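Local coordinates for probable ABC transporter extracellular-binding protein yckB (PDB 2IEE), which probably serves as the extracellular solute-binding lipoprotein of a binding-protein-dependent ABC transport system in Bacillus subtilis, at residues 128-133 and 176-181; 12-17 and 61-66; 226-231 and 235-240. All coordinates share one frame; numbering follows the deposited sequence.

Overall arrangement
The three contacts are spread over the two-lobed fold of the solute-binding protein 3 family. Along the chain, interaction 2 closes before interaction 1 opens, and interaction 3 comes last. Interaction 1 belongs to the lobe built on the mixed sheet; interactions 2 and 3 belong to the lobe with the parallel sheet, across the chain's centre. Between centres, interactions 1 and 2 are about 44 Å apart, and interactions 1 and 3 about 34 Å. Interactions 2 and 3, about 19 Å apart, touch through Leu61 CG and Ala227 CB at 4.0 Å. Helix 218-234, which carries residues 226-231, also covers Trp14, so the C-terminal part of the chain returns to the lobe begun by the N-terminus.

Interaction 1 of 3, residues 128-133 and 176-181; sequences KDLKGK and VILNDY
The mixed sheet of one lobe of this solute-binding fold is covered at one point by the loop leading into strand 134-136, where Leu130 rests on Val176 and Leu178 of strand 176-180. Leu130 makes both contacts, dividing its two methyl groups between them. Leu130 CD2 reaches CD2 of Leu178 at 4.0 Å, the two side chains extending toward each other tip to tip, while Leu130 CD1 stands 4.4 Å from Val176 CG1, a looser fit. Val176 and Leu178 are two positions apart on an extended strand, and residues so spaced face the same side; both point toward 128-133, which explains how one leucine can touch both. All three are buried, yet the segments hide only 140 Å² from each other, so the evidence is for a small apolar contact completed by other residues. The leucines have unusual first torsions, chi1 -114° for Leu130 and -107° for Leu178, away from staggered values; at 2.2 Å resolution the exact methyl positions deserve some caution. Just beyond Leu130 the chain reverses in a type II turn from Leu130 to Lys133, closed by the bond from Lys133 N to Leu130 O at 2.9 Å. Gly132 takes the third position of the turn with positive phi, where a CB would press on the preceding carbonyl oxygen. The turn delivers the chain to strand 134-136, whose Lys134 and Ala136 hydrogen-bond to the backbone of Val176. At the far end of the other segment, Asp180 caps helix 181-190 by bonding Leu183 N through OD2. Around the contact, Ile124 and Tyr150 from loops also lie against Leu130, strand 108-116 offers Ala114 to Val176 and Leu178, and helix 142-149 covers Leu178 with Val146 and Ala147.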
loop_
_atom_site.group_PDB
_atom_site.type_symbol
_atom_site.label_atom_id
_atom_site.label_comp_id
_atom_site.label_asym_id
_atom_site.label_seq_id
_atom_site.Cartn_x
_atom_site.Cartn_y
_atom_site.Cartn_z
ATOM N N LYS A 128 -0.816 -23.752 -4.555
ATOM C CA LYS A 128 -0.193 -25.039 -4.284
ATOM C C LYS A 128 0.957 -25.350 -5.247
ATOM O O LYS A 128 1.896 -26.050 -4.876
ATOM C CB LYS A 128 -1.241 -26.155 -4.365
ATOM C CG LYS A 128 -0.666 -27.563 -4.291
ATOM C CD LYS A 128 -1.777 -28.613 -4.284
ATOM C CE LYS A 128 -1.217 -30.024 -4.424
ATOM N NZ LYS A 128 -0.483 -30.186 -5.714
ATOM N N ASP A 129 0.881 -24.835 -6.476
ATOM C CA ASP A 129 1.921 -25.094 -7.471
ATOM C C ASP A 129 3.208 -24.306 -7.242
ATOM O O ASP A 129 4.185 -24.456 -7.983
ATOM C CB ASP A 129 1.401 -24.827 -8.887
ATOM C CG ASP A 129 0.269 -25.765 -9.285
ATOM O OD1 ASP A 129 0.313 -26.964 -8.928
ATOM O OD2 ASP A 129 -0.663 -25.306 -9.978
ATOM N N LEU A 130 3.212 -23.468 -6.215
ATOM C CA LEU A 130 4.392 -22.685 -5.877
ATOM C C LEU A 130 5.464 -23.622 -5.326
ATOM O O LEU A 130 6.642 -23.266 -5.252
ATOM C CB LEU A 130 4.036 -21.639 -4.825
ATOM C CG LEU A 130 4.105 -20.163 -5.218
ATOM C CD1 LEU A 130 3.375 -19.914 -6.524
ATOM C CD2 LEU A 130 3.502 -19.344 -4.096
ATOM N N LYS A 131 5.050 -24.827 -4.944
ATOM C CA LYS A 131 5.972 -25.817 -4.393
ATOM C C LYS A 131 7.126 -26.124 -5.345
ATOM O O LYS A 131 6.913 -26.606 -6.459
ATOM C CB LYS A 131 5.214 -27.106 -4.067
ATOM C CG LYS A 131 6.075 -28.201 -3.459
ATOM C CD LYS A 131 5.236 -29.411 -3.067
ATOM C CE LYS A 131 6.112 -30.557 -2.575
ATOM N NZ LYS A 131 7.031 -31.050 -3.645
ATOM N N GLY A 132 8.346 -25.835 -4.903
ATOM C CA GLY A 132 9.509 -26.100 -5.727
ATOM C C GLY A 132 9.848 -25.002 -6.721
ATOM O O GLY A 132 10.852 -25.090 -7.428
ATOM N N LYS A 133 9.021 -23.967 -6.781
ATOM C CA LYS A 133 9.272 -22.871 -7.704
ATOM C C LYS A 133 10.247 -21.868 -7.118
ATOM O O LYS A 133 10.425 -21.798 -5.905
ATOM C CB LYS A 133 7.965 -22.159 -8.050
ATOM C CG LYS A 133 6.957 -23.033 -8.753
ATOM C CD LYS A 133 7.383 -23.377 -10.169
ATOM C CE LYS A 133 6.326 -24.239 -10.839
ATOM N NZ LYS A 133 6.645 -24.496 -12.264
ATOM N N VAL A 176 8.428 -16.905 -10.048
ATOM C CA VAL A 176 7.319 -16.107 -9.576
ATOM C C VAL A 176 7.719 -15.020 -8.591
ATOM O O VAL A 176 8.718 -15.142 -7.880
ATOM C CB VAL A 176 6.295 -17.051 -8.909
ATOM C CG1 VAL A 176 6.952 -17.735 -7.720
ATOM C CG2 VAL A 176 5.041 -16.295 -8.481
ATOM N N ILE A 177 6.930 -13.948 -8.577
ATOM C CA ILE A 177 7.125 -12.826 -7.664
ATOM C C ILE A 177 5.782 -12.604 -6.981
ATOM O O ILE A 177 4.767 -12.417 -7.652
ATOM C CB ILE A 177 7.466 -11.505 -8.382
ATOM C CG1 ILE A 177 8.712 -11.668 -9.242
ATOM C CG2 ILE A 177 7.708 -10.395 -7.341
ATOM C CD1 ILE A 177 9.922 -12.053 -8.454
ATOM N N LEU A 178 5.780 -12.626 -5.654
ATOM C CA LEU A 178 4.557 -12.402 -4.884
ATOM C C LEU A 178 4.580 -10.975 -4.338
ATOM O O LEU A 178 5.553 -10.567 -3.707
ATOM C CB LEU A 178 4.480 -13.399 -3.725
ATOM C CG LEU A 178 3.471 -14.551 -3.824
ATOM C CD1 LEU A 178 3.494 -15.162 -5.215
ATOM C CD2 LEU A 178 3.786 -15.593 -2.755
ATOM N N ASN A 179 3.522 -10.208 -4.591
ATOM C CA ASN A 179 3.469 -8.833 -4.103
ATOM C C ASN A 179 2.035 -8.319 -4.180
ATOM O O ASN A 179 1.136 -9.042 -4.607
ATOM C CB ASN A 179 4.393 -7.942 -4.951
ATOM C CG ASN A 179 4.833 -6.678 -4.213
ATOM O OD1 ASN A 179 4.373 -6.391 -3.106
ATOM N ND2 ASN A 179 5.730 -5.919 -4.831
ATOM N N ASP A 180 1.831 -7.077 -3.754
ATOM C CA ASP A 180 0.515 -6.438 -3.786
ATOM C C ASP A 180 0.016 -6.342 -5.239
ATOM O O ASP A 180 0.791 -6.052 -6.145
ATOM C CB ASP A 180 0.622 -5.037 -3.185
ATOM C CG ASP A 180 -0.638 -4.226 -3.367
ATOM O OD1 ASP A 180 -1.606 -4.445 -2.608
ATOM O OD2 ASP A 180 -0.664 -3.374 -4.280
ATOM N N TYR A 181 -1.273 -6.576 -5.451
ATOM C CA TYR A 181 -1.849 -6.528 -6.789
ATOM C C TYR A 181 -1.542 -5.243 -7.541
ATOM O O TYR A 181 -0.980 -5.265 -8.635
ATOM C CB TYR A 181 -3.361 -6.694 -6.719
ATOM C CG TYR A 181 -4.055 -6.430 -8.034
ATOM C CD1 TYR A 181 -3.757 -7.181 -9.170
ATOM C CD2 TYR A 181 -5.032 -5.447 -8.135
ATOM C CE1 TYR A 181 -4.426 -6.961 -10.378
ATOM C CE2 TYR A 181 -5.703 -5.219 -9.333
ATOM C CZ TYR A 181 -5.398 -5.977 -10.446
ATOM O OH TYR A 181 -6.075 -5.747 -11.617
#

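Interaction 2 of 3, residues 12-17 and 61-66; sequences TGWEQI and LGLKVE
Leu61 and Leu63, on the turn between helix 49-60 and strand 64-69, receive Trp14 and Ile17 of the N-terminal helix 14-20. This turn lies on the crossover from strand 22-27 through helix 49-60 to strand 64-69, two parallel neighbours in the sheet, and so belongs to a beta-alpha-beta unit. Leu61 comes first, with its CB at the edge of the indole, near the ring plane and 4.0 Å from Trp14 CH2. Leu61 CD1 lies 4.2 Å from Trp14 CZ3, so the leucine touches the six-membered end of the indole at two neighbouring atoms. The tryptophan reaches this far because its CG stands anti to the backbone N (chi1 162°). Gly62 follows with positive phi as the C-prime residue of a Schellman motif that ends helix 49-60. Leu63 then points its branched end back at the N-terminal helix. Leu63 CD1 meets Trp14 CZ3 obliquely at 3.9 Å and Ile17 CG2 at 3.8 Å, with the isoleucine and leucine side chains crossing at about a right angle. One methyl therefore bridges two residues a turn apart on helix 14-20. Replacing the indole of Trp14 by the methyl of an alanine is likely to leave Leu61 CB and Leu63 CD1 without their aromatic partner and to open a gap toward helix 218-234, whose Ala219, Leu220 and Lys223 also touch the ring. From Lys64 onward the chain turns away from helix 14-20 and joins the parallel sheet, where the backbone of Lys64 bonds to that of Gly21 and Ile23, and the backbone of Glu66 to that of Ile23 and Val25. Besides CD1, Leu63 brings a second methyl to the helix backbone: CD2 lies 3.8 Å from Ile17 O.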
loop_
_atom_site.group_PDB
_atom_site.type_symbol
_atom_site.label_atom_id
_atom_site.label_comp_id
_atom_site.label_asym_id
_atom_site.label_seq_id
_atom_site.Cartn_x
_atom_site.Cartn_y
_atom_site.Cartn_z
ATOM N N THR A 12 -2.877 17.276 21.726
ATOM C CA THR A 12 -3.888 16.231 21.392
ATOM C C THR A 12 -5.286 16.830 21.252
ATOM O O THR A 12 -5.612 17.813 21.913
ATOM C CB THR A 12 -3.931 15.141 22.485
ATOM O OG1 THR A 12 -5.058 14.281 22.265
ATOM C CG2 THR A 12 -4.042 15.776 23.864
ATOM N N GLY A 13 -6.104 16.243 20.383
ATOM C CA GLY A 13 -7.461 16.731 20.211
ATOM C C GLY A 13 -7.764 17.495 18.938
ATOM O O GLY A 13 -6.920 18.214 18.408
ATOM N N TRP A 14 -8.993 17.339 18.456
ATOM C CA TRP A 14 -9.451 18.009 17.247
ATOM C C TRP A 14 -9.541 19.526 17.387
ATOM O O TRP A 14 -9.240 20.256 16.439
ATOM C CB TRP A 14 -10.816 17.466 16.828
ATOM C CG TRP A 14 -11.537 18.374 15.878
ATOM C CD1 TRP A 14 -12.586 19.194 16.163
ATOM C CD2 TRP A 14 -11.216 18.600 14.499
ATOM N NE1 TRP A 14 -12.939 19.921 15.049
ATOM C CE2 TRP A 14 -12.111 19.577 14.015
ATOM C CE3 TRP A 14 -10.251 18.074 13.627
ATOM C CZ2 TRP A 14 -12.075 20.038 12.693
ATOM C CZ3 TRP A 14 -10.214 18.533 12.309
ATOM C CH2 TRP A 14 -11.120 19.507 11.859
ATOM N N GLU A 15 -9.971 20.007 18.551
ATOM C CA GLU A 15 -10.082 21.446 18.760
ATOM C C GLU A 15 -8.679 22.048 18.799
ATOM O O GLU A 15 -8.481 23.209 18.442
ATOM C CB GLU A 15 -10.820 21.761 20.072
ATOM C CG GLU A 15 -12.302 21.345 20.141
ATOM C CD GLU A 15 -13.172 21.985 19.066
ATOM O OE1 GLU A 15 -12.835 23.094 18.597
ATOM O OE2 GLU A 15 -14.205 21.381 18.696
ATOM N N GLN A 16 -7.707 21.252 19.236
ATOM C CA GLN A 16 -6.322 21.702 19.309
ATOM C C GLN A 16 -5.738 21.799 17.898
ATOM O O GLN A 16 -4.999 22.736 17.587
ATOM C CB GLN A 16 -5.493 20.730 20.153
ATOM C CG GLN A 16 -4.081 21.215 20.457
ATOM C CD GLN A 16 -3.246 20.176 21.195
ATOM O OE1 GLN A 16 -3.619 19.715 22.277
ATOM N NE2 GLN A 16 -2.112 19.805 20.611
ATOM N N ILE A 17 -6.079 20.829 17.052
ATOM C CA ILE A 17 -5.615 20.804 15.667
ATOM C C ILE A 17 -6.267 21.958 14.924
ATOM O O ILE A 17 -5.615 22.685 14.177
ATOM C CB ILE A 17 -6.033 19.505 14.941
ATOM C CG1 ILE A 17 -5.605 18.282 15.751
ATOM C CG2 ILE A 17 -5.411 19.462 13.553
ATOM C CD1 ILE A 17 -4.151 18.284 16.140
ATOM N N LEU A 61 -10.835 20.364 5.542
ATOM C CA LEU A 61 -11.081 20.759 6.922
ATOM C C LEU A 61 -10.362 22.053 7.307
ATOM O O LEU A 61 -10.133 22.311 8.486
ATOM C CB LEU A 61 -10.648 19.628 7.858
ATOM C CG LEU A 61 -11.396 18.303 7.655
ATOM C CD1 LEU A 61 -10.699 17.181 8.400
ATOM C CD2 LEU A 61 -12.830 18.456 8.126
ATOM N N GLY A 62 -10.007 22.858 6.307
ATOM C CA GLY A 62 -9.322 24.114 6.558
ATOM C C GLY A 62 -7.995 23.953 7.274
ATOM O O GLY A 62 -7.567 24.846 8.003
ATOM N N LEU A 63 -7.329 22.823 7.063
ATOM C CA LEU A 63 -6.055 22.578 7.727
ATOM C C LEU A 63 -4.885 22.377 6.776
ATOM O O LEU A 63 -5.049 21.963 5.629
ATOM C CB LEU A 63 -6.147 21.340 8.621
ATOM C CG LEU A 63 -7.265 21.224 9.656
ATOM C CD1 LEU A 63 -7.218 19.826 10.264
ATOM C CD2 LEU A 63 -7.114 22.295 10.727
ATOM N N LYS A 64 -3.697 22.667 7.289
ATOM C CA LYS A 64 -2.453 22.495 6.557
ATOM C C LYS A 64 -1.896 21.203 7.136
ATOM O O LYS A 64 -2.229 20.835 8.268
ATOM C CB LYS A 64 -1.511 23.664 6.858
ATOM C CG LYS A 64 -0.110 23.547 6.286
ATOM C CD LYS A 64 0.703 24.793 6.641
ATOM C CE LYS A 64 2.129 24.722 6.111
ATOM N NZ LYS A 64 2.890 25.976 6.410
ATOM N N VAL A 65 -1.065 20.505 6.375
ATOM C CA VAL A 65 -0.509 19.263 6.871
ATOM C C VAL A 65 0.986 19.357 7.098
ATOM O O VAL A 65 1.718 19.900 6.276
ATOM C CB VAL A 65 -0.772 18.102 5.899
ATOM C CG1 VAL A 65 -0.296 16.795 6.519
ATOM C CG2 VAL A 65 -2.244 18.036 5.558
ATOM N N GLU A 66 1.431 18.828 8.226
ATOM C CA GLU A 66 2.844 18.819 8.546
ATOM C C GLU A 66 3.257 17.350 8.539
ATOM O O GLU A 66 3.004 16.619 9.495
ATOM C CB GLU A 66 3.089 19.429 9.924
ATOM C CG GLU A 66 4.520 19.870 10.148
ATOM C CD GLU A 66 4.735 20.425 11.540
ATOM O OE1 GLU A 66 3.897 21.242 11.986
ATOM O OE2 GLU A 66 5.743 20.054 12.184
#

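Interaction 3 of 3, residues 226-231 and 235-240; sequences EALKEM and GSLTKL
The peptide carbonyl of Met231 is the flat group that meets Ser236 and Leu237 at the start of helix 236-244. Leu237 N stands far off the carbonyl plane, over one face, with Leu237 CG on the same side; Ser236 N and water 1 lie much closer to the plane, beyond the oxygen. Both backbone bonds are weak: that from Ser236 N to Met231 O is 3.0 Å long but bent, at 122° about the hydrogen, whereas that from Leu237 N is straight at 166° but long, 3.4 Å. Water 1 adds a further link, donating to Met231 O and accepting from Thr238 N. Beside this polar joint Met231, a selenomethionine, supplies most of the apolar contact. Met231 CB meets Ser236 CB at 3.8 Å and Leu237 CG at 4.1 Å, while a bend at chi3 carries its CE to Leu240 CD1, 3.9 Å away. Leu237 also reaches the preceding turn, its CD1 lying 4.0 Å from Leu228 O. The hydroxyl of Ser236 turns elsewhere, bonding Asp234 OD1 and Arg60 NH2, and Arg60 and Glu56 of helix 49-60 touch Met231. At the positive phi of Gly235 a CB would jam against the preceding carbonyl oxygen. The N-to-C directions of 226-231 and 236-240 differ by 74°. One helix thus stops at a positive-phi glycine that is also the N-cap of the next, a tight helix-to-helix corner.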
loop_
_atom_site.group_PDB
_atom_site.type_symbol
_atom_site.label_atom_id
_atom_site.label_comp_id
_atom_site.label_asym_id
_atom_site.label_seq_id
_atom_site.Cartn_x
_atom_site.Cartn_y
_atom_site.Cartn_z
ATOM N N GLU A 226 -15.505 12.559 7.639
ATOM C CA GLU A 226 -16.437 13.476 6.998
ATOM C C GLU A 226 -15.836 13.999 5.694
ATOM O O GLU A 226 -16.503 14.028 4.660
ATOM C CB GLU A 226 -16.773 14.636 7.949
ATOM C CG GLU A 226 -17.934 14.336 8.900
ATOM C CD GLU A 226 -18.158 15.415 9.958
ATOM O OE1 GLU A 226 -18.177 16.616 9.606
ATOM O OE2 GLU A 226 -18.328 15.057 11.144
ATOM N N ALA A 227 -14.568 14.393 5.742
ATOM C CA ALA A 227 -13.886 14.903 4.555
ATOM C C ALA A 227 -13.626 13.780 3.543
ATOM O O ALA A 227 -13.757 13.984 2.339
ATOM C CB ALA A 227 -12.578 15.572 4.953
ATOM N N LEU A 228 -13.264 12.598 4.035
ATOM C CA LEU A 228 -13.007 11.457 3.164
ATOM C C LEU A 228 -14.277 11.025 2.433
ATOM O O LEU A 228 -14.227 10.645 1.262
ATOM C CB LEU A 228 -12.443 10.280 3.974
ATOM C CG LEU A 228 -10.968 10.366 4.376
ATOM C CD1 LEU A 228 -10.595 9.230 5.323
ATOM C CD2 LEU A 228 -10.110 10.315 3.122
ATOM N N LYS A 229 -15.410 11.083 3.127
ATOM C CA LYS A 229 -16.691 10.712 2.540
ATOM C C LYS A 229 -17.045 11.699 1.433
ATOM O O LYS A 229 -17.545 11.317 0.377
ATOM C CB LYS A 229 -17.787 10.718 3.616
ATOM C CG LYS A 229 -19.187 10.431 3.089
ATOM C CD LYS A 229 -20.198 10.302 4.223
ATOM C CE LYS A 229 -21.587 9.945 3.693
ATOM N NZ LYS A 229 -22.569 9.705 4.793
ATOM N N GLU A 230 -16.781 12.975 1.692
ATOM C CA GLU A 230 -17.045 14.036 0.734
ATOM C C GLU A 230 -16.197 13.806 -0.518
ATOM O O GLU A 230 -16.651 14.031 -1.643
ATOM C CB GLU A 230 -16.703 15.386 1.368
ATOM C CG GLU A 230 -16.948 16.599 0.497
ATOM C CD GLU A 230 -16.547 17.889 1.198
ATOM O OE1 GLU A 230 -17.181 18.238 2.221
ATOM O OE2 GLU A 230 -15.593 18.552 0.733
HETATM N N MSE A 231 -14.963 13.356 -0.307
HETATM C CA MSE A 231 -14.032 13.087 -1.400
HETATM C C MSE A 231 -14.454 11.825 -2.141
HETATM O O MSE A 231 -14.330 11.726 -3.366
HETATM C CB MSE A 231 -12.614 12.930 -0.847
HETATM C CG MSE A 231 -11.964 14.245 -0.431
HETATM SE SE MSE A 231 -10.320 13.973 0.560
HETATM C CE MSE A 231 -9.174 13.461 -0.912
ATOM N N GLY A 235 -15.681 12.031 -6.270
ATOM C CA GLY A 235 -14.685 11.470 -7.169
ATOM C C GLY A 235 -13.233 11.844 -6.930
ATOM O O GLY A 235 -12.361 11.435 -7.696
ATOM N N SER A 236 -12.966 12.610 -5.876
ATOM C CA SER A 236 -11.601 13.020 -5.557
ATOM C C SER A 236 -10.700 11.825 -5.264
ATOM O O SER A 236 -9.552 11.780 -5.705
ATOM C CB SER A 236 -11.600 13.964 -4.354
ATOM O OG SER A 236 -12.355 15.127 -4.633
ATOM N N LEU A 237 -11.213 10.859 -4.511
ATOM C CA LEU A 237 -10.427 9.676 -4.190
ATOM C C LEU A 237 -10.059 8.919 -5.463
ATOM O O LEU A 237 -8.891 8.611 -5.699
ATOM C CB LEU A 237 -11.201 8.752 -3.242
ATOM C CG LEU A 237 -11.303 9.178 -1.775
ATOM C CD1 LEU A 237 -12.064 8.124 -0.998
ATOM C CD2 LEU A 237 -9.909 9.348 -1.184
ATOM N N THR A 238 -11.060 8.621 -6.286
ATOM C CA THR A 238 -10.824 7.900 -7.531
ATOM C C THR A 238 -9.845 8.679 -8.402
ATOM O O THR A 238 -8.961 8.097 -9.027
ATOM C CB THR A 238 -12.143 7.676 -8.310
ATOM O OG1 THR A 238 -13.017 6.855 -7.530
ATOM C CG2 THR A 238 -11.872 6.982 -9.640
ATOM N N LYS A 239 -9.997 9.998 -8.422
ATOM C CA LYS A 239 -9.126 10.862 -9.215
ATOM C C LYS A 239 -7.669 10.731 -8.783
ATOM O O LYS A 239 -6.776 10.573 -9.617
ATOM C CB LYS A 239 -9.577 12.319 -9.086
ATOM C CG LYS A 239 -8.754 13.310 -9.900
ATOM C CD LYS A 239 -9.456 14.663 -9.958
ATOM C CE LYS A 239 -8.754 15.622 -10.902
ATOM N NZ LYS A 239 -9.532 16.879 -11.089
ATOM N N LEU A 240 -7.427 10.797 -7.478
ATOM C CA LEU A 240 -6.068 10.678 -6.961
ATOM C C LEU A 240 -5.514 9.277 -7.213
ATOM O O LEU A 240 -4.336 9.112 -7.527
ATOM C CB LEU A 240 -6.050 10.995 -5.461
ATOM C CG LEU A 240 -6.227 12.471 -5.093
ATOM C CD1 LEU A 240 -6.450 12.607 -3.600
ATOM C CD2 LEU A 240 -4.990 13.258 -5.527
HETATM O O HOH W 1 -13.992 9.176 -5.233
#